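Local coordinates for protein polysaccharide deacetylase (Streptococcus pyogenes, PDB 6DQ3) that removes N-acetyl groups from the cell wall linkage unit of streptococcal rhamnopolysaccharides, as a zinc-dependent enzyme of carbohydrate esterase family 4, at residues Asp139-Ser144 against Arg176-Thr181; Ile170-Gly175 against Gly193-Glu198; His133-Pro138 against Thr149-Asp154. One frame throughout, in Å; residues are numbered along the deposited sequence.

The three contacts illustrate how loops that follow the strands of an α/β fold are tied together beside a metal site. Interaction 3 holds the loop with zinc ligands His-133 and His-137 against helix 145-162. Interaction 2, its centre about 14 Å from that of interaction 3, places the acetate-binding turn after strand 169-171; the two meet where Ala-171 O lies 2.6 Å from His-133 ND1, a probable hydrogen bond. Interaction 1 joins the continuations of both loops, its centre about 12 Å from that of interaction 2 and about 11 Å from that of interaction 3. Leu-140 CD1 of interaction 1 packs 3.7 Å from Tyr-172 CD1 of interaction 2.

Interaction 1. Residues Asp139-Ser144 against Arg176-Thr181; sequences DLEQAS and RYNDTT. With ZN (zinc ion), chain E; ZN (zinc ion), chain I.
Glu-141 lies against the backbone between Tyr-177 and Asn-178, and this is the dense part of the contact: its CG is 3.4 Å from Tyr-177 C and 3.7 Å from Asn-178 CB. Deeper in, Leu-140 CD1 meets Thr-181 CG2 at 3.9 Å, the two buried side chains crossing at about a right angle, with Tyr-172 beside both. A water joins the backbones, accepting from Leu-140 N and donating to Arg-176 O. Segment 176-181 turns here into helix 179-187, with Asn-178 as its N-cap. A chi1 of 58° sets Asn-178 CG between the backbone N and the carbonyl carbon, and OD1 accepts from Thr-181 N at 2.9 Å; Thr-181 OG1 bonds to Gln-148 of helix 145-162. The solvent side is held by charge instead. The extended Arg-176 chain passes Asp-139 so that NH1 gives OD2 a salt-bridged hydrogen bond of 2.8 Å at 164°. OD2 lies in the guanidinium plane, while NH1 stands above the carboxylate plane, the two planes being 75° apart. Further out are two zinc ions, one held by Glu-141 OE1 at 1.9 Å, the other by Asp-179 OD1 at 2.1 Å and by a water.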
loop_
_atom_site.group_PDB
_atom_site.type_symbol
_atom_site.label_atom_id
_atom_site.label_comp_id
_atom_site.label_asym_id
_atom_site.label_seq_id
_atom_site.Cartn_x
_atom_site.Cartn_y
_atom_site.Cartn_z
ATOM N N ASP A 139 -11.789 -9.043 9.413
ATOM C CA ASP A 139 -12.257 -7.749 9.909
ATOM C C ASP A 139 -11.710 -7.592 11.324
ATOM O O ASP A 139 -12.232 -8.179 12.276
ATOM C CB ASP A 139 -13.779 -7.680 9.867
ATOM C CG ASP A 139 -14.330 -6.373 10.421
ATOM O OD1 ASP A 139 -13.570 -5.596 11.030
ATOM O OD2 ASP A 139 -15.537 -6.120 10.232
ATOM N N LEU A 140 -10.629 -6.814 11.461
ATOM C CA LEU A 140 -9.958 -6.679 12.752
ATOM C C LEU A 140 -10.916 -6.167 13.824
ATOM O O LEU A 140 -10.824 -6.562 14.990
ATOM C CB LEU A 140 -8.757 -5.739 12.618
ATOM C CG LEU A 140 -7.536 -6.238 11.848
ATOM C CD1 LEU A 140 -6.532 -5.126 11.598
ATOM C CD2 LEU A 140 -6.882 -7.383 12.615
ATOM N N GLU A 141 -11.833 -5.276 13.439
ATOM C CA GLU A 141 -12.789 -4.700 14.374
ATOM C C GLU A 141 -13.649 -5.751 15.056
ATOM O O GLU A 141 -14.071 -5.556 16.201
ATOM C CB GLU A 141 -13.701 -3.730 13.630
ATOM C CG GLU A 141 -13.661 -2.314 14.119
ATOM C CD GLU A 141 -14.743 -1.468 13.497
ATOM O OE1 GLU A 141 -14.925 -1.524 12.266
ATOM O OE2 GLU A 141 -15.420 -0.747 14.252
ATOM N N GLN A 142 -13.956 -6.842 14.362
ATOM C CA GLN A 142 -14.797 -7.888 14.915
ATOM C C GLN A 142 -13.984 -8.977 15.602
ATOM O O GLN A 142 -14.530 -10.039 15.915
ATOM C CB GLN A 142 -15.678 -8.478 13.813
ATOM C CG GLN A 142 -16.666 -7.470 13.222
ATOM C CD GLN A 142 -17.490 -6.746 14.281
ATOM O OE1 GLN A 142 -17.830 -7.313 15.320
ATOM N NE2 GLN A 142 -17.809 -5.483 14.018
ATOM N N ALA A 143 -12.701 -8.735 15.851
ATOM C CA ALA A 143 -11.851 -9.681 16.554
ATOM C C ALA A 143 -11.568 -9.185 17.967
ATOM O O ALA A 143 -11.522 -7.979 18.221
ATOM C CB ALA A 143 -10.531 -9.904 15.809
ATOM N N SER A 144 -11.399 -10.133 18.888
ATOM C CA SER A 144 -11.010 -9.811 20.251
ATOM C C SER A 144 -9.622 -9.177 20.264
ATOM O O SER A 144 -8.865 -9.299 19.297
ATOM C CB SER A 144 -10.999 -11.073 21.104
ATOM O OG SER A 144 -9.963 -11.942 20.679
ATOM N N ARG A 176 -11.094 -1.351 8.108
ATOM C CA ARG A 176 -11.862 -1.424 9.346
ATOM C C ARG A 176 -10.933 -1.501 10.549
ATOM O O ARG A 176 -10.004 -2.312 10.583
ATOM C CB ARG A 176 -12.793 -2.634 9.323
ATOM C CG ARG A 176 -13.800 -2.604 8.191
ATOM C CD ARG A 176 -14.737 -3.794 8.256
ATOM N NE ARG A 176 -15.504 -3.933 7.022
ATOM C CZ ARG A 176 -16.359 -4.921 6.779
ATOM N NH1 ARG A 176 -16.557 -5.864 7.689
ATOM N NH2 ARG A 176 -17.012 -4.965 5.625
ATOM N N TYR A 177 -11.198 -0.660 11.541
ATOM C CA TYR A 177 -10.375 -0.618 12.737
ATOM C C TYR A 177 -11.179 0.035 13.847
ATOM O O TYR A 177 -12.119 0.789 13.591
ATOM C CB TYR A 177 -9.079 0.164 12.499
ATOM C CG TYR A 177 -9.314 1.583 12.030
ATOM C CD1 TYR A 177 -9.554 1.856 10.693
ATOM C CD2 TYR A 177 -9.292 2.648 12.924
ATOM C CE1 TYR A 177 -9.768 3.146 10.254
ATOM C CE2 TYR A 177 -9.505 3.946 12.493
ATOM C CZ TYR A 177 -9.740 4.188 11.153
ATOM O OH TYR A 177 -9.957 5.471 10.701
ATOM N N ASN A 178 -10.799 -0.259 15.087
ATOM C CA ASN A 178 -11.355 0.465 16.224
ATOM C C ASN A 178 -10.213 0.967 17.099
ATOM O O ASN A 178 -9.032 0.812 16.765
ATOM C CB ASN A 178 -12.350 -0.394 17.017
ATOM C CG ASN A 178 -11.751 -1.682 17.555
ATOM O OD1 ASN A 178 -10.538 -1.919 17.482
ATOM N ND2 ASN A 178 -12.616 -2.523 18.123
ATOM N N ASP A 179 -10.574 1.606 18.219
ATOM C CA ASP A 179 -9.552 2.142 19.110
ATOM C C ASP A 179 -8.570 1.049 19.503
ATOM O O ASP A 179 -7.352 1.269 19.509
ATOM C CB ASP A 179 -10.189 2.797 20.349
ATOM C CG ASP A 179 -11.238 1.929 21.035
ATOM O OD1 ASP A 179 -11.345 0.724 20.749
ATOM O OD2 ASP A 179 -11.974 2.479 21.883
ATOM N N THR A 180 -9.083 -0.154 19.773
ATOM C CA THR A 180 -8.234 -1.278 20.159
ATOM C C THR A 180 -7.220 -1.617 19.068
ATOM O O THR A 180 -6.041 -1.854 19.359
ATOM C CB THR A 180 -9.112 -2.491 20.488
ATOM O OG1 THR A 180 -9.808 -2.259 21.722
ATOM C CG2 THR A 180 -8.276 -3.751 20.601
ATOM N N THR A 181 -7.661 -1.660 17.808
ATOM C CA THR A 181 -6.732 -1.926 16.710
ATOM C C THR A 181 -5.533 -0.984 16.772
ATOM O O THR A 181 -4.378 -1.412 16.666
ATOM C CB THR A 181 -7.437 -1.775 15.358
ATOM O OG1 THR A 181 -8.672 -2.497 15.355
ATOM C CG2 THR A 181 -6.547 -2.281 14.216
HETATM ZN ZN ZN E . -15.857 0.020 11.741
HETATM ZN ZN ZN I . -13.025 -0.113 21.746
HETATM O O HOH W 1 -9.647 -4.787 9.542
HETATM O O HOH W 2 -12.615 0.075 23.921
#

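Interaction 2. Residues Ile170-Gly175 against Gly193-Glu198; sequences IAYPSG and GVTTNE. With ACT (acetate ion), chain C.
Tyr-172 leaves the end of strand 169-171 just after that strand has paired in parallel with strand 192-198, Ile-170 beside Gly-193 and Ala-171 beside Val-194. Val-194 N donates to Ile-170 O at 2.9 Å, whereas the next bond, Tyr-172 N to Val-194 O, is weak at 3.4 Å. The strands part there, and a water donates to both Tyr-172 O and Val-194 O. From CB, a chi1 of -50° sets CG of Tyr-172 anti to its carbonyl carbon, and the ring runs back beside the neighbouring strand. CD2 comes 3.6 Å from Val-194 O, which approaches obliquely, and Thr-195 CG2 lies at the edge of the ring, near its plane. Across the ring, CD1 packs on Leu-140 and CE1 on Thr-181. At the tip, OH lies 4.1 Å from Gly-193 CA and is hydrogen-bonded to Leu-208 O. On the side of the sheet that Ala-171 and Val-194 share, Ala-171 CB and Val-194 CG2 are pressed to 3.4 Å, tighter than usual for two carbons. Beyond Pro-173 the chain turns, with Gly-175 N bonded to Tyr-172 O, and Ser-174 N points almost straight at acetate OXT, 2.6 Å away. Acetate also bonds to His-15 NE2, and its OXT sits beside the zinc ion held by His-133 and His-137. The strands belong to a beta-alpha-beta unit, crossing through helix 179-187, whose first loop supplies a backbone N-H to the acetate site, consistent with the oxyanion site of carbohydrate esterase family 4 deacetylases.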
loop_
_atom_site.group_PDB
_atom_site.type_symbol
_atom_site.label_atom_id
_atom_site.label_comp_id
_atom_site.label_asym_id
_atom_site.label_seq_id
_atom_site.Cartn_x
_atom_site.Cartn_y
_atom_site.Cartn_z
ATOM N N ILE A 170 1.171 -1.034 8.340
ATOM C CA ILE A 170 0.066 -1.974 8.208
ATOM C C ILE A 170 -1.065 -1.290 7.452
ATOM O O ILE A 170 -1.280 -0.078 7.572
ATOM C CB ILE A 170 -0.421 -2.491 9.587
ATOM C CG1 ILE A 170 -1.571 -3.491 9.424
ATOM C CG2 ILE A 170 -0.838 -1.316 10.472
ATOM C CD1 ILE A 170 -1.985 -4.167 10.714
ATOM N N ALA A 171 -1.765 -2.075 6.634
ATOM C CA ALA A 171 -3.038 -1.676 6.039
ATOM C C ALA A 171 -4.124 -2.549 6.659
ATOM O O ALA A 171 -4.034 -3.777 6.601
ATOM C CB ALA A 171 -3.022 -1.838 4.516
ATOM N N TYR A 172 -5.135 -1.927 7.260
ATOM C CA TYR A 172 -6.195 -2.698 7.913
ATOM C C TYR A 172 -7.116 -3.308 6.863
ATOM O O TYR A 172 -7.531 -2.608 5.931
ATOM C CB TYR A 172 -6.991 -1.812 8.873
ATOM C CG TYR A 172 -6.080 -1.053 9.801
ATOM C CD1 TYR A 172 -5.281 -1.727 10.713
ATOM C CD2 TYR A 172 -5.981 0.328 9.737
ATOM C CE1 TYR A 172 -4.423 -1.053 11.531
ATOM C CE2 TYR A 172 -5.130 1.015 10.565
ATOM C CZ TYR A 172 -4.349 0.319 11.459
ATOM O OH TYR A 172 -3.491 0.992 12.289
ATOM N N PRO A 173 -7.444 -4.600 6.964
ATOM C CA PRO A 173 -8.332 -5.209 5.965
ATOM C C PRO A 173 -9.655 -4.468 5.867
ATOM O O PRO A 173 -10.334 -4.225 6.871
ATOM C CB PRO A 173 -8.506 -6.646 6.468
ATOM C CG PRO A 173 -7.213 -6.923 7.184
ATOM C CD PRO A 173 -6.857 -5.613 7.863
ATOM N N SER A 174 -10.008 -4.100 4.638
ATOM C CA SER A 174 -11.238 -3.379 4.321
ATOM C C SER A 174 -11.314 -2.023 5.012
ATOM O O SER A 174 -12.385 -1.407 5.068
ATOM C CB SER A 174 -12.462 -4.234 4.667
ATOM O OG SER A 174 -12.454 -5.427 3.899
ATOM N N GLY A 175 -10.182 -1.528 5.506
ATOM C CA GLY A 175 -10.149 -0.241 6.160
ATOM C C GLY A 175 -10.830 -0.199 7.507
ATOM O O GLY A 175 -11.112 0.890 8.009
ATOM N N GLY A 193 0.064 3.374 9.646
ATOM C CA GLY A 193 -1.118 2.592 9.352
ATOM C C GLY A 193 -1.966 3.313 8.327
ATOM O O GLY A 193 -2.120 4.534 8.403
ATOM N N VAL A 194 -2.504 2.584 7.352
ATOM C CA VAL A 194 -3.290 3.185 6.282
ATOM C C VAL A 194 -4.694 2.603 6.293
ATOM O O VAL A 194 -4.890 1.407 6.532
ATOM C CB VAL A 194 -2.635 3.001 4.893
ATOM C CG1 VAL A 194 -1.332 3.789 4.836
ATOM C CG2 VAL A 194 -2.406 1.542 4.569
ATOM N N THR A 195 -5.667 3.462 6.014
ATOM C CA THR A 195 -7.082 3.151 6.031
ATOM C C THR A 195 -7.611 3.190 4.597
ATOM O O THR A 195 -6.844 3.304 3.634
ATOM C CB THR A 195 -7.817 4.159 6.911
ATOM O OG1 THR A 195 -7.879 5.410 6.215
ATOM C CG2 THR A 195 -7.087 4.354 8.242
ATOM N N THR A 196 -8.936 3.131 4.458
ATOM C CA THR A 196 -9.585 3.423 3.185
ATOM C C THR A 196 -10.365 4.738 3.220
ATOM O O THR A 196 -11.188 4.988 2.332
ATOM C CB THR A 196 -10.501 2.269 2.751
ATOM O OG1 THR A 196 -11.522 2.033 3.730
ATOM C CG2 THR A 196 -9.690 0.985 2.539
ATOM N N ASN A 197 -10.134 5.578 4.236
ATOM C CA ASN A 197 -10.738 6.906 4.283
ATOM C C ASN A 197 -10.162 7.765 3.158
ATOM O O ASN A 197 -8.943 7.944 3.074
ATOM C CB ASN A 197 -10.477 7.576 5.634
ATOM C CG ASN A 197 -11.027 6.780 6.811
ATOM O OD1 ASN A 197 -12.000 6.040 6.684
ATOM N ND2 ASN A 197 -10.402 6.945 7.972
ATOM N N GLU A 198 -11.031 8.324 2.316
ATOM C CA GLU A 198 -10.580 9.022 1.114
ATOM C C GLU A 198 -9.988 10.394 1.430
ATOM O O GLU A 198 -10.580 11.189 2.170
ATOM C CB GLU A 198 -11.747 9.168 0.134
ATOM C CG GLU A 198 -11.425 9.876 -1.179
ATOM C CD GLU A 198 -10.490 9.083 -2.081
ATOM O OE1 GLU A 198 -10.420 7.842 -1.949
ATOM O OE2 GLU A 198 -9.820 9.710 -2.926
HETATM C C ACT C . -8.044 -3.846 1.769
HETATM O O ACT C . -7.509 -4.164 0.688
HETATM O OXT ACT C . -8.444 -4.631 2.650
HETATM C CH3 ACT C . -8.192 -2.431 2.014
HETATM O O HOH W 3 -6.843 -0.034 4.932
HETATM O O HOH W 4 -10.909 3.198 6.712
#

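Interaction 3. Residues His133-Pro138 against Thr149-Asp154; sequences HTVNHP and TTEMKD. With ZN (zinc ion), chain D; EDO (1,2-ethanediol), chain H.
Two successive bends bring the carboxylate of Glu-151 to Asn-136: chi1 of -76° sets CG anti to the carbonyl carbon, and chi2 of -73° folds CD back from an extended course. CD is thereby carried off helix 145-162 into the curve of loop 133-138, where N-H groups converge on the carboxylate. Asn-136 N donates to OE1 at 2.9 Å through the syn lone pair, and Val-135 N adds a weak bond to the same oxygen. OE2 receives Asn-136 ND2 at 2.9 Å, again on the syn side though somewhat out of the carboxylate plane, the amide and carboxylate planes lying 69° apart. One asparagine therefore grips both oxygens, one through its backbone and the other through its side chain; such a set of donors would be expected to favour the ionised form of this buried acid. Pro-138 meets Glu-151 tip to tip, CG of the proline 3.7 Å from CD of the acid. On the far flank Val-135 CG2 packs against Asp-154 CB at 4.0 Å. The helix backbone joins in weakly, Glu-151 O taking a long bond from Val-135 N. Within the loop, Thr-134 OG1 accepts from His-137 N at 2.8 Å, an ST motif that ties down the turn between the two histidines. Both imidazoles reach the metal through NE2: His-133 NE2 binds zinc at 2.2 Å and His-137 NE2 at 2.1 Å. The second-shell tie of His-133 to Ala-171 would fix the rotation of its ring. With Asp-78 as third protein ligand, this is the Asp-His-His zinc site of carbohydrate esterase family 4, its two histidines carried by the His-Ser/Thr-x-x-His motif, here His-Thr-Val-Asn-His.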
loop_
_atom_site.group_PDB
_atom_site.type_symbol
_atom_site.label_atom_id
_atom_site.label_comp_id
_atom_site.label_asym_id
_atom_site.label_seq_id
_atom_site.Cartn_x
_atom_site.Cartn_y
_atom_site.Cartn_z
ATOM N N HIS A 133 -0.484 -6.839 6.052
ATOM C CA HIS A 133 -1.916 -6.849 5.782
ATOM C C HIS A 133 -2.590 -8.010 6.508
ATOM O O HIS A 133 -3.555 -8.591 6.001
ATOM C CB HIS A 133 -2.175 -6.905 4.274
ATOM C CG HIS A 133 -3.501 -6.344 3.858
ATOM N ND1 HIS A 133 -4.110 -5.287 4.503
ATOM C CD2 HIS A 133 -4.323 -6.684 2.838
ATOM C CE1 HIS A 133 -5.258 -5.013 3.907
ATOM N NE2 HIS A 133 -5.410 -5.848 2.894
ATOM N N THR A 134 -2.076 -8.347 7.699
ATOM C CA THR A 134 -2.540 -9.409 8.588
ATOM C C THR A 134 -2.228 -10.798 8.041
ATOM O O THR A 134 -1.777 -10.949 6.899
ATOM C CB THR A 134 -4.046 -9.322 8.879
ATOM O OG1 THR A 134 -4.788 -9.851 7.774
ATOM C CG2 THR A 134 -4.481 -7.894 9.175
ATOM N N VAL A 135 -2.471 -11.821 8.862
ATOM C CA VAL A 135 -2.243 -13.199 8.440
ATOM C C VAL A 135 -3.396 -13.694 7.578
ATOM O O VAL A 135 -3.191 -14.186 6.464
ATOM C CB VAL A 135 -2.042 -14.114 9.663
ATOM C CG1 VAL A 135 -1.832 -15.560 9.207
ATOM C CG2 VAL A 135 -0.891 -13.642 10.530
ATOM N N ASN A 136 -4.628 -13.569 8.073
ATOM C CA ASN A 136 -5.786 -14.176 7.436
ATOM C C ASN A 136 -6.786 -13.167 6.885
ATOM O O ASN A 136 -7.830 -13.575 6.368
ATOM C CB ASN A 136 -6.477 -15.112 8.438
ATOM C CG ASN A 136 -5.583 -16.270 8.868
ATOM O OD1 ASN A 136 -5.222 -17.126 8.053
ATOM N ND2 ASN A 136 -5.229 -16.307 10.151
ATOM N N HIS A 137 -6.488 -11.867 6.957
ATOM C CA HIS A 137 -7.351 -10.818 6.421
ATOM C C HIS A 137 -8.730 -10.817 7.073
ATOM O O HIS A 137 -9.747 -10.713 6.372
ATOM C CB HIS A 137 -7.484 -10.984 4.903
ATOM C CG HIS A 137 -7.807 -9.718 4.166
ATOM N ND1 HIS A 137 -9.097 -9.342 3.856
ATOM C CD2 HIS A 137 -7.002 -8.764 3.639
ATOM C CE1 HIS A 137 -9.074 -8.200 3.190
ATOM N NE2 HIS A 137 -7.814 -7.829 3.043
ATOM N N PRO A 138 -8.812 -10.897 8.400
ATOM C CA PRO A 138 -10.104 -10.722 9.067
ATOM C C PRO A 138 -10.507 -9.255 9.124
ATOM O O PRO A 138 -9.702 -8.347 8.911
ATOM C CB PRO A 138 -9.846 -11.261 10.477
ATOM C CG PRO A 138 -8.407 -10.878 10.725
ATOM C CD PRO A 138 -7.717 -11.090 9.374
ATOM N N THR A 149 -4.113 -8.900 18.116
ATOM C CA THR A 149 -2.679 -8.946 18.370
ATOM C C THR A 149 -2.021 -10.043 17.537
ATOM O O THR A 149 -1.025 -9.800 16.847
ATOM C CB THR A 149 -2.420 -9.151 19.864
ATOM O OG1 THR A 149 -3.081 -8.124 20.619
ATOM C CG2 THR A 149 -0.933 -9.101 20.165
ATOM N N THR A 150 -2.586 -11.253 17.562
ATOM C CA THR A 150 -2.020 -12.356 16.788
ATOM C C THR A 150 -1.989 -12.027 15.299
ATOM O O THR A 150 -0.966 -12.218 14.632
ATOM C CB THR A 150 -2.824 -13.634 17.040
ATOM O OG1 THR A 150 -2.787 -13.958 18.436
ATOM C CG2 THR A 150 -2.268 -14.809 16.233
ATOM N N GLU A 151 -3.102 -11.525 14.760
ATOM C CA GLU A 151 -3.186 -11.265 13.326
ATOM C C GLU A 151 -2.178 -10.210 12.886
ATOM O O GLU A 151 -1.623 -10.292 11.784
ATOM C CB GLU A 151 -4.602 -10.825 12.960
ATOM C CG GLU A 151 -5.610 -11.957 12.917
ATOM C CD GLU A 151 -5.432 -12.847 11.699
ATOM O OE1 GLU A 151 -4.746 -12.435 10.738
ATOM O OE2 GLU A 151 -5.983 -13.963 11.701
ATOM N N MET A 152 -1.934 -9.207 13.724
ATOM C CA MET A 152 -1.017 -8.135 13.373
ATOM C C MET A 152 0.423 -8.458 13.745
ATOM O O MET A 152 1.350 -7.932 13.117
ATOM C CB MET A 152 -1.444 -6.835 14.062
ATOM C CG MET A 152 -2.687 -6.193 13.452
ATOM S SD MET A 152 -3.028 -4.548 14.119
ATOM C CE MET A 152 -4.038 -4.963 15.547
ATOM N N LYS A 153 0.628 -9.308 14.751
ATOM C CA LYS A 153 1.967 -9.630 15.227
ATOM C C LYS A 153 2.597 -10.782 14.454
ATOM O O LYS A 153 3.757 -10.691 14.039
ATOM C CB LYS A 153 1.930 -9.993 16.716
ATOM C CG LYS A 153 3.264 -10.482 17.274
ATOM C CD LYS A 153 3.139 -10.871 18.742
ATOM C CE LYS A 153 4.498 -10.956 19.428
ATOM N NZ LYS A 153 5.436 -11.869 18.722
ATOM N N ASP A 154 1.859 -11.882 14.289
ATOM C CA ASP A 154 2.429 -13.064 13.652
ATOM C C ASP A 154 2.794 -12.788 12.200
ATOM O O ASP A 154 3.751 -13.370 11.679
ATOM C CB ASP A 154 1.448 -14.235 13.726
ATOM C CG ASP A 154 1.349 -14.841 15.114
ATOM O OD1 ASP A 154 2.081 -14.406 16.029
ATOM O OD2 ASP A 154 0.528 -15.767 15.282
HETATM ZN ZN ZN D . -7.233 -6.302 1.785
HETATM C C1 EDO H . -4.691 -18.777 3.594
HETATM O O1 EDO H . -5.361 -19.925 3.066
HETATM C C2 EDO H . -5.191 -18.495 5.008
HETATM O O2 EDO H . -4.387 -17.456 5.566
HETATM O O HOH W 5 -9.129 -6.670 0.391
#